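Local coordinates for protein lectin (Lotus tetragonolobus, PDB 2EIG) that probably binds L-fucose-containing sugars, as a seed lectin of the legume family that carries calcium and manganese ions and assembles as a tetramer, at residues His42-Thr47 and Trp89-Pro94. Numbering follows the deposited sequence.
Sequences HALYAT and WGTEIP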
ATOM      1  N   HIS A  42      -4.090  18.050  25.282  1.00 13.24           N
ATOM      2  CA  HIS A  42      -4.566  18.081  23.918  1.00 13.81           C
ATOM      3  C   HIS A  42      -4.405  19.498  23.407  1.00 14.80           C
ATOM      4  O   HIS A  42      -4.634  20.438  24.135  1.00 14.88           O
ATOM      5  CB  HIS A  42      -6.041  17.731  23.897  1.00 14.42           C
ATOM      6  CG  HIS A  42      -6.285  16.263  23.885  1.00 14.49           C
ATOM      7  ND1 HIS A  42      -7.422  15.704  23.347  1.00 13.94           N
ATOM      8  CD2 HIS A  42      -5.481  15.236  24.237  1.00 16.34           C
ATOM      9  CE1 HIS A  42      -7.330  14.387  23.427  1.00 15.48           C
ATOM     10  NE2 HIS A  42      -6.157  14.079  23.957  1.00 15.73           N
ATOM     11  N   ALA A  43      -3.980  19.637  22.169  1.00 14.47           N
ATOM     12  CA  ALA A  43      -3.945  20.940  21.509  1.00 15.65           C
ATOM     13  C   ALA A  43      -4.458  20.649  20.111  1.00 15.22           C
ATOM     14  O   ALA A  43      -3.797  19.948  19.307  1.00 15.12           O
ATOM     15  CB  ALA A  43      -2.525  21.502  21.460  1.00 14.03           C
ATOM     16  N   LEU A  44      -5.657  21.140  19.839  1.00 15.29           N
ATOM     17  CA  LEU A  44      -6.336  20.817  18.580  1.00 15.70           C
ATOM     18  C   LEU A  44      -6.454  22.065  17.752  1.00 16.50           C
ATOM     19  O   LEU A  44      -6.705  23.151  18.291  1.00 16.47           O
ATOM     20  CB  LEU A  44      -7.745  20.294  18.867  1.00 15.97           C
ATOM     21  CG  LEU A  44      -7.824  19.127  19.874  1.00 16.53           C
ATOM     22  CD1 LEU A  44      -9.262  18.655  19.918  1.00 21.25           C
ATOM     23  CD2 LEU A  44      -6.903  17.964  19.487  1.00 16.27           C
ATOM     24  N   TYR A  45      -6.354  21.922  16.441  1.00 17.41           N
ATOM     25  CA  TYR A  45      -6.819  22.979  15.588  1.00 18.01           C
ATOM     26  C   TYR A  45      -8.306  23.236  15.943  1.00 19.59           C
ATOM     27  O   TYR A  45      -9.089  22.294  16.108  1.00 19.38           O
ATOM     28  CB  TYR A  45      -6.623  22.647  14.114  1.00 17.84           C
ATOM     29  CG  TYR A  45      -7.020  23.763  13.192  1.00 18.69           C
ATOM     30  CD1 TYR A  45      -6.400  25.035  13.283  1.00 17.03           C
ATOM     31  CD2 TYR A  45      -7.985  23.550  12.198  1.00 18.14           C
ATOM     32  CE1 TYR A  45      -6.762  26.058  12.421  1.00 20.31           C
ATOM     33  CE2 TYR A  45      -8.356  24.584  11.314  1.00 21.17           C
ATOM     34  CZ  TYR A  45      -7.750  25.820  11.454  1.00 20.10           C
ATOM     35  OH  TYR A  45      -8.074  26.823  10.605  1.00 22.93           O
ATOM     36  N   ALA A  46      -8.689  24.510  16.066  1.00 20.62           N
ATOM     37  CA  ALA A  46     -10.029  24.804  16.587  1.00 21.88           C
ATOM     38  C   ALA A  46     -11.198  24.724  15.593  1.00 21.34           C
ATOM     39  O   ALA A  46     -12.317  25.063  15.946  1.00 22.82           O
ATOM     40  CB  ALA A  46     -10.025  26.145  17.322  1.00 24.52           C
ATOM     41  N   THR A  47     -10.955  24.296  14.361  1.00 21.18           N
ATOM     42  CA  THR A  47     -12.032  24.186  13.380  1.00 20.58           C
ATOM     43  C   THR A  47     -12.120  22.768  12.937  1.00 19.28           C
ATOM     44  O   THR A  47     -11.068  22.145  12.689  1.00 19.20           O
ATOM     45  CB  THR A  47     -11.771  25.102  12.136  1.00 20.70           C
ATOM     46  OG1 THR A  47     -11.284  26.379  12.571  1.00 23.89           O
ATOM     47  CG2 THR A  47     -13.059  25.283  11.252  1.00 21.36           C
ATOM     48  N   TRP A  89     -14.551  14.831  15.416  1.00 17.83           N
ATOM     49  CA  TRP A  89     -14.799  16.164  15.963  1.00 18.79           C
ATOM     50  C   TRP A  89     -15.803  16.084  17.151  1.00 19.56           C
ATOM     51  O   TRP A  89     -16.778  15.336  17.109  1.00 19.39           O
ATOM     52  CB  TRP A  89     -15.209  17.158  14.883  1.00 17.90           C
ATOM     53  CG  TRP A  89     -15.369  18.513  15.468  1.00 19.98           C
ATOM     54  CD1 TRP A  89     -16.541  19.096  15.876  1.00 15.79           C
ATOM     55  CD2 TRP A  89     -14.317  19.443  15.782  1.00 19.32           C
ATOM     56  NE1 TRP A  89     -16.284  20.346  16.393  1.00 15.16           N
ATOM     57  CE2 TRP A  89     -14.929  20.588  16.345  1.00 17.90           C
ATOM     58  CE3 TRP A  89     -12.910  19.415  15.655  1.00 15.40           C
ATOM     59  CZ2 TRP A  89     -14.176  21.712  16.760  1.00 17.22           C
ATOM     60  CZ3 TRP A  89     -12.183  20.529  16.045  1.00 17.49           C
ATOM     61  CH2 TRP A  89     -12.815  21.669  16.564  1.00 17.22           C
ATOM     62  N   GLY A  90     -15.523  16.830  18.212  1.00 19.72           N
ATOM     63  CA  GLY A  90     -16.241  16.679  19.457  1.00 21.53           C
ATOM     64  C   GLY A  90     -15.542  15.718  20.422  1.00 22.60           C
ATOM     65  O   GLY A  90     -16.060  15.520  21.515  1.00 23.45           O
ATOM     66  N   THR A  91     -14.412  15.099  19.990  1.00 22.85           N
ATOM     67  CA  THR A  91     -13.361  14.414  20.832  1.00 22.34           C
ATOM     68  C   THR A  91     -13.217  15.215  22.157  1.00 24.22           C
ATOM     69  O   THR A  91     -13.129  16.439  22.123  1.00 24.61           O
ATOM     70  CB  THR A  91     -11.838  14.198  19.996  1.00 22.40           C
ATOM     71  OG1 THR A  91     -10.650  14.437  20.798  1.00 21.94           O
ATOM     72  CG2 THR A  91     -11.610  15.083  18.771  1.00 13.22           C
ATOM     73  N   GLU A  92     -13.297  14.560  23.320  1.00 25.08           N
ATOM     74  CA  GLU A  92     -12.715  15.157  24.542  1.00 24.95           C
ATOM     75  C   GLU A  92     -11.596  14.223  24.936  1.00 23.97           C
ATOM     76  O   GLU A  92     -11.465  13.150  24.338  1.00 24.94           O
ATOM     77  CB  GLU A  92     -13.729  15.294  25.700  1.00 25.99           C
ATOM     78  CG  GLU A  92     -14.881  16.294  25.475  1.00 28.18           C
ATOM     79  CD  GLU A  92     -14.415  17.699  25.203  1.00 31.23           C
ATOM     80  OE1 GLU A  92     -15.261  18.499  24.745  1.00 35.61           O
ATOM     81  OE2 GLU A  92     -13.229  18.023  25.435  1.00 30.29           O
ATOM     82  N   ILE A  93     -10.771  14.629  25.895  1.00 22.08           N
ATOM     83  CA  ILE A  93      -9.730  13.788  26.426  1.00 21.84           C
ATOM     84  C   ILE A  93     -10.440  12.547  26.952  1.00 20.83           C
ATOM     85  O   ILE A  93     -11.330  12.660  27.783  1.00 18.48           O
ATOM     86  CB  ILE A  93      -8.966  14.507  27.547  1.00 21.79           C
ATOM     87  CG1 ILE A  93      -8.102  15.644  26.936  1.00 23.96           C
ATOM     88  CG2 ILE A  93      -8.165  13.507  28.456  1.00 22.60           C
ATOM     89  CD1 ILE A  93      -7.370  16.485  27.957  1.00 21.54           C
ATOM     90  N   PRO A  94     -10.085  11.363  26.433  1.00 20.75           N
ATOM     91  CA  PRO A  94     -10.894  10.206  26.870  1.00 21.30           C
ATOM     92  C   PRO A  94     -10.671   9.809  28.324  1.00 22.03           C
ATOM     93  O   PRO A  94      -9.561  10.050  28.913  1.00 21.80           O
ATOM     94  CB  PRO A  94     -10.494   9.083  25.895  1.00 20.70           C
ATOM     95  CG  PRO A  94      -9.689   9.817  24.772  1.00 20.19           C
ATOM     96  CD  PRO A  94      -9.048  10.970  25.463  1.00 21.27           C
TER
HETATM   97  O   HOH W   1      -9.981  16.403  22.585  1.00 17.96           O
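Ile-93 lays its CG1 methylene over the centre of the His-42 imidazole, in a CH-pi contact 3.6 Å from CG1 to the ring centroid and 8° off the ring normal. CG1 reaches the ring because it stands anti to the Ile-93 carbonyl carbon (chi1 -71°), and the two side chains pass one another running in opposite senses. Both imidazole nitrogens have polar partners: NE2 hydrogen-bonds to the carbonyl O of Gly-103, while a water in the ring plane is hydrogen-bonded to ND1 (2.8 Å) and to Thr-91 OG1 (2.7 Å). The same water donates a weak bond to Thr-91 O, an example of how a loop can be joined to a sheet through one ordered water where no direct hydrogen bond crosses. In the legume-lectin beta-sandwich, this is where the loop following strand 81-88 folds back along strand 39-50 of the seven-stranded antiparallel sheet, running nearly opposite to it. Midway, Leu-44 and Thr-91 meet more loosely through methyls, CD1 to CG2 at 4.4 Å. Where the strand gives way to the irregular residues Ala-46 and Thr-47, the six-membered ring of Trp-89 finds its nearest partners in 42-47 among backbone atoms. Its CZ3 edge faces Tyr-45 O, which lies in the indole plane at 3.6 Å, and CH2 comes within 3.5 Å of Ala-46 O; over one indole face lies the carbonyl carbon of Thr-47, 3.8 Å from CZ3.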